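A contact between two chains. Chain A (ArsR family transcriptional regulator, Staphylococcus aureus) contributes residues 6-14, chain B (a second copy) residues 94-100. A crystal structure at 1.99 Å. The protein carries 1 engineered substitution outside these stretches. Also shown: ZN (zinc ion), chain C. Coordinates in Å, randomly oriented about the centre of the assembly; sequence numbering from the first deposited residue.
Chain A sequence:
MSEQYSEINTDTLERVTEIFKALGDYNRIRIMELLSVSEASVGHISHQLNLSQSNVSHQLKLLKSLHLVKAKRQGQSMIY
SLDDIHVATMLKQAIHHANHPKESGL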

ATOM      1  N   SER A   6       4.840  -4.994 -17.516  1.00 77.47           N
ATOM      2  CA  SER A   6       4.932  -6.445 -17.352  1.00 79.72           C
ATOM      3  C   SER A   6       5.940  -6.814 -16.256  1.00 75.97           C
ATOM      4  O   SER A   6       6.077  -6.090 -15.270  1.00 77.43           O
ATOM      5  CB  SER A   6       5.315  -7.115 -18.681  1.00 82.09           C
ATOM      6  OG  SER A   6       4.290  -6.972 -19.655  1.00 80.73           O
ATOM      7  N   GLU A   7       6.618  -7.955 -16.428  1.00 76.61           N
ATOM      8  CA  GLU A   7       7.693  -8.400 -15.531  1.00 72.64           C
ATOM      9  C   GLU A   7       7.182  -8.671 -14.111  1.00 69.72           C
ATOM     10  O   GLU A   7       7.870  -8.403 -13.122  1.00 67.45           O
ATOM     11  CB  GLU A   7       8.849  -7.388 -15.519  1.00 73.92           C
ATOM     12  CG  GLU A   7      10.218  -7.952 -15.107  1.00 73.67           C
ATOM     13  CD  GLU A   7      11.283  -6.863 -14.970  1.00 76.60           C
ATOM     14  OE1 GLU A   7      11.930  -6.782 -13.897  1.00 75.10           O
ATOM     15  OE2 GLU A   7      11.465  -6.085 -15.936  1.00 77.99           O
ATOM     16  N   ILE A   8       5.973  -9.226 -13.999  1.00 71.08           N
ATOM     17  CA  ILE A   8       5.430  -9.639 -12.698  1.00 64.68           C
ATOM     18  C   ILE A   8       5.923 -11.067 -12.459  1.00 62.85           C
ATOM     19  O   ILE A   8       5.354 -12.054 -12.935  1.00 67.11           O
ATOM     20  CB  ILE A   8       3.905  -9.506 -12.631  1.00 65.26           C
ATOM     21  CG1 ILE A   8       3.504  -8.081 -12.205  1.00 60.40           C
ATOM     22  CG2 ILE A   8       3.283 -10.514 -11.641  1.00 58.01           C
ATOM     23  CD1 ILE A   8       3.771  -6.984 -13.231  1.00 59.18           C
ATOM     24  N   ASN A   9       7.028 -11.169 -11.749  1.00 58.28           N
ATOM     25  CA  ASN A   9       7.537 -12.444 -11.285  1.00 55.07           C
ATOM     26  C   ASN A   9       7.457 -12.478  -9.762  1.00 52.44           C
ATOM     27  O   ASN A   9       7.074 -11.497  -9.110  1.00 48.76           O
ATOM     28  CB  ASN A   9       8.966 -12.667 -11.787  1.00 55.57           C
ATOM     29  CG  ASN A   9       9.921 -11.594 -11.306  1.00 56.74           C
ATOM     30  OD1 ASN A   9       9.669 -10.401 -11.481  1.00 59.41           O
ATOM     31  ND2 ASN A   9      11.016 -12.012 -10.682  1.00 57.86           N
ATOM     32  N   THR A  10       7.823 -13.631  -9.204  1.00 49.65           N
ATOM     33  CA  THR A  10       7.726 -13.844  -7.765  1.00 52.38           C
ATOM     34  C   THR A  10       8.498 -12.787  -6.985  1.00 46.65           C
ATOM     35  O   THR A  10       7.987 -12.237  -6.000  1.00 43.12           O
ATOM     36  CB  THR A  10       8.231 -15.250  -7.427  1.00 53.44           C
ATOM     37  OG1 THR A  10       7.322 -16.218  -7.962  1.00 58.27           O
ATOM     38  CG2 THR A  10       8.365 -15.445  -5.913  1.00 51.61           C
ATOM     39  N   ASP A  11       9.731 -12.492  -7.413  1.00 48.82           N
ATOM     40  CA  ASP A  11      10.550 -11.482  -6.740  1.00 50.20           C
ATOM     41  C   ASP A  11       9.827 -10.141  -6.654  1.00 46.86           C
ATOM     42  O   ASP A  11       9.796  -9.505  -5.591  1.00 45.74           O
ATOM     43  CB  ASP A  11      11.881 -11.319  -7.479  1.00 54.09           C
ATOM     44  CG  ASP A  11      12.521 -12.655  -7.833  1.00 60.37           C
ATOM     45  OD1 ASP A  11      12.975 -12.816  -8.993  1.00 60.20           O
ATOM     46  OD2 ASP A  11      12.563 -13.542  -6.947  1.00 60.90           O
ATOM     47  N   THR A  12       9.243  -9.693  -7.771  1.00 43.39           N
ATOM     48  CA  THR A  12       8.512  -8.431  -7.767  1.00 43.54           C
ATOM     49  C   THR A  12       7.443  -8.419  -6.684  1.00 40.44           C
ATOM     50  O   THR A  12       7.348  -7.465  -5.904  1.00 34.98           O
ATOM     51  CB  THR A  12       7.868  -8.168  -9.130  1.00 47.22           C
ATOM     52  OG1 THR A  12       8.862  -8.234 -10.159  1.00 49.81           O
ATOM     53  CG2 THR A  12       7.228  -6.776  -9.133  1.00 40.45           C
ATOM     54  N   LEU A  13       6.617  -9.470  -6.628  1.00 35.58           N
ATOM     55  CA  LEU A  13       5.522  -9.477  -5.662  1.00 36.16           C
ATOM     56  C   LEU A  13       6.039  -9.599  -4.236  1.00 36.38           C
ATOM     57  O   LEU A  13       5.402  -9.101  -3.305  1.00 34.79           O
ATOM     58  CB  LEU A  13       4.529 -10.599  -5.985  1.00 39.33           C
ATOM     59  CG  LEU A  13       3.786 -10.476  -7.332  1.00 38.67           C
ATOM     60  CD1 LEU A  13       2.592 -11.427  -7.397  1.00 33.75           C
ATOM     61  CD2 LEU A  13       3.348  -9.024  -7.603  1.00 34.97           C
ATOM     62  N   GLU A  14       7.189 -10.239  -4.039  1.00 35.93           N
ATOM     63  CA  GLU A  14       7.783 -10.230  -2.711  1.00 37.74           C
ATOM     64  C   GLU A  14       8.199  -8.820  -2.300  1.00 36.71           C
ATOM     65  O   GLU A  14       7.910  -8.390  -1.175  1.00 35.17           O
ATOM     66  CB  GLU A  14       8.968 -11.188  -2.664  1.00 40.66           C
ATOM     67  CG  GLU A  14       8.560 -12.652  -2.828  1.00 47.24           C
ATOM     68  CD  GLU A  14       8.660 -13.410  -1.522  1.00 55.54           C
ATOM     69  OE1 GLU A  14       9.798 -13.766  -1.138  1.00 61.46           O
ATOM     70  OE2 GLU A  14       7.608 -13.627  -0.875  1.00 57.40           O
TER
ATOM     71  N   ALA B  94       2.362   0.524  -7.148  1.00 26.56           N
ATOM     72  CA  ALA B  94       3.327  -0.145  -6.272  1.00 30.68           C
ATOM     73  C   ALA B  94       4.119  -1.220  -7.019  1.00 29.32           C
ATOM     74  O   ALA B  94       5.344  -1.317  -6.866  1.00 28.92           O
ATOM     75  CB  ALA B  94       2.609  -0.749  -5.065  1.00 27.47           C
ATOM     76  N   ILE B  95       3.439  -2.040  -7.829  1.00 27.14           N
ATOM     77  CA  ILE B  95       4.119  -3.105  -8.569  1.00 28.45           C
ATOM     78  C   ILE B  95       5.143  -2.510  -9.526  1.00 30.97           C
ATOM     79  O   ILE B  95       6.299  -2.953  -9.583  1.00 32.77           O
ATOM     80  CB  ILE B  95       3.093  -3.983  -9.312  1.00 26.34           C
ATOM     81  CG1 ILE B  95       2.230  -4.756  -8.320  1.00 26.37           C
ATOM     82  CG2 ILE B  95       3.780  -4.953 -10.281  1.00 31.91           C
ATOM     83  CD1 ILE B  95       1.103  -5.539  -8.965  1.00 31.67           C
ATOM     84  N   HIS B  96       4.743  -1.467 -10.266  1.00 28.09           N
ATOM     85  CA  HIS B  96       5.673  -0.831 -11.191  1.00 29.49           C
ATOM     86  C   HIS B  96       6.863  -0.240 -10.457  1.00 33.05           C
ATOM     87  O   HIS B  96       8.003  -0.338 -10.927  1.00 33.00           O
ATOM     88  CB  HIS B  96       4.970   0.253 -11.991  1.00 31.41           C
ATOM     89  CG  HIS B  96       5.889   1.026 -12.881  1.00 33.72           C
ATOM     90  ND1 HIS B  96       6.277   0.570 -14.124  1.00 33.51           N
ATOM     91  CD2 HIS B  96       6.497   2.225 -12.713  1.00 34.98           C
ATOM     92  CE1 HIS B  96       7.087   1.452 -14.679  1.00 32.53           C
ATOM     93  NE2 HIS B  96       7.236   2.467 -13.846  1.00 37.48           N
ATOM     94  N   HIS B  97       6.612   0.391  -9.304  1.00 28.96           N
ATOM     95  CA  HIS B  97       7.696   0.988  -8.533  1.00 30.47           C
ATOM     96  C   HIS B  97       8.670  -0.077  -8.038  1.00 30.84           C
ATOM     97  O   HIS B  97       9.890   0.120  -8.062  1.00 31.91           O
ATOM     98  CB  HIS B  97       7.124   1.773  -7.351  1.00 25.84           C
ATOM     99  CG  HIS B  97       8.158   2.526  -6.575  1.00 28.80           C
ATOM    100  ND1 HIS B  97       8.822   3.618  -7.088  1.00 27.82           N
ATOM    101  CD2 HIS B  97       8.654   2.333  -5.329  1.00 26.73           C
ATOM    102  CE1 HIS B  97       9.665   4.082  -6.183  1.00 30.61           C
ATOM    103  NE2 HIS B  97       9.585   3.317  -5.107  1.00 31.35           N
ATOM    104  N   ALA B  98       8.144  -1.200  -7.556  1.00 29.65           N
ATOM    105  CA  ALA B  98       9.007  -2.323  -7.204  1.00 31.95           C
ATOM    106  C   ALA B  98       9.818  -2.788  -8.403  1.00 38.35           C
ATOM    107  O   ALA B  98      10.982  -3.176  -8.260  1.00 39.16           O
ATOM    108  CB  ALA B  98       8.167  -3.478  -6.655  1.00 32.32           C
ATOM    109  N   ASN B  99       9.235  -2.722  -9.599  1.00 35.73           N
ATOM    110  CA  ASN B  99       9.886  -3.325 -10.751  1.00 40.79           C
ATOM    111  C   ASN B  99      10.962  -2.438 -11.363  1.00 42.87           C
ATOM    112  O   ASN B  99      12.032  -2.936 -11.729  1.00 46.14           O
ATOM    113  CB  ASN B  99       8.845  -3.681 -11.802  1.00 43.40           C
ATOM    114  CG  ASN B  99       8.925  -5.121 -12.205  1.00 52.89           C
ATOM    115  OD1 ASN B  99       9.955  -5.769 -12.009  1.00 54.33           O
ATOM    116  ND2 ASN B  99       7.840  -5.642 -12.764  1.00 57.38           N
ATOM    117  N   HIS B 100      10.706  -1.138 -11.506  1.00 41.11           N
ATOM    118  CA  HIS B 100      11.592  -0.316 -12.313  1.00 41.78           C
ATOM    119  C   HIS B 100      12.943  -0.137 -11.616  1.00 44.85           C
ATOM    120  O   HIS B 100      13.056  -0.300 -10.397  1.00 46.48           O
ATOM    121  CB  HIS B 100      10.928   1.027 -12.653  1.00 40.94           C
ATOM    122  CG  HIS B 100      10.800   1.991 -11.508  1.00 39.41           C
ATOM    123  ND1 HIS B 100      11.886   2.587 -10.902  1.00 43.82           N
ATOM    124  CD2 HIS B 100       9.704   2.522 -10.914  1.00 36.67           C
ATOM    125  CE1 HIS B 100      11.466   3.413  -9.956  1.00 39.28           C
ATOM    126  NE2 HIS B 100      10.144   3.391  -9.942  1.00 36.10           N
TER
HETATM  127 ZN    ZN C 201       8.822   4.566  -8.911  1.00 31.02          ZN

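The last turns of a helix in chain B, residues 94-99, lie against a short loop of chain A and the first turn of the helix that follows it, residues 10-14. The two helix axes approach to 9.1 Å with 113° between their N-to-C directions, so the helices cross steeply, and the patch is small: 300 Å² buried, both sides summed. B:Ala94 opens the stretch without reaching chain A; its carbonyl oxygen is taken up inside the helix, accepting a hydrogen bond from the backbone N of B:Ala98.

B:Ile95 supplies most of the apolar contact. Its CA-to-CB bond points sideways, yet the branched side chain meets three residues of chain A. B:Ile95 CG2 packs on A:Ile8 CD1 at 3.6 Å, a close van der Waals fit; A:Ile8 also starts out sideways, and its end comes nearer to chain B. B:Ile95 CD1 lies a looser 4.4 Å from A:Leu13 CD2, the end of a side chain whose CA-to-CB bond points away. Between these two, in sequence, A:Thr12 brings its methyl CG2 to 4.1 Å from B:Ile95 CG2, so the threonine offers carbon rather than oxygen here.

The CA-to-CB bond of B:His96 points away, and B:His97 is out of reach of chain A. One helical turn beyond B:Ile95, B:Ala98 points toward chain A. B:Ala98 CB sits 4.1 Å from A:Thr12 O and 4.2 Å from A:Thr12 CG2.

B:Asn99 has the largest area covered of any residue in the two stretches and makes the one hydrogen bond across them. B:Asn99 ND2 donates to A:Glu7 O at 2.8 Å with an N-H...acceptor angle of 166°, short and nearly straight. A:Ser6 O is also near, 3.1 Å from B:Asn99 ND2, but the angle is poor and it is no hydrogen bond; A:Ser6 is itself poorly ordered. The amide's other end is less comfortable: B:Asn99 OD1 stands 2.9 Å from A:Glu7 OE1, two acceptors as modelled. A:Thr12 OG1 lies 3.3 Å from the same B:Asn99 OD1, but it donates instead within its own chain, to A:Asn9 OD1 at 2.7 Å. That bond links the side chain of the N-cap residue, A:Asn9, to that of the third residue of the helix, while A:Asn9 O accepts from A:Leu13 N at 3.2 Å.

B:His100 is the first residue to leave helical phi/psi, and its CA-to-CB bond points away from chain A. Together with B:His97 it binds zinc instead: the ion lies 2.0 Å from B:His97 ND1 and 2.0 Å from B:His100 NE2, with two further ligand atoms from elsewhere in the structure. The metal site and the contact with chain A therefore use different residues of the same short segment, B:His97 and B:His100 for zinc, B:Ile95, B:Ala98 and B:Asn99 for the partner chain.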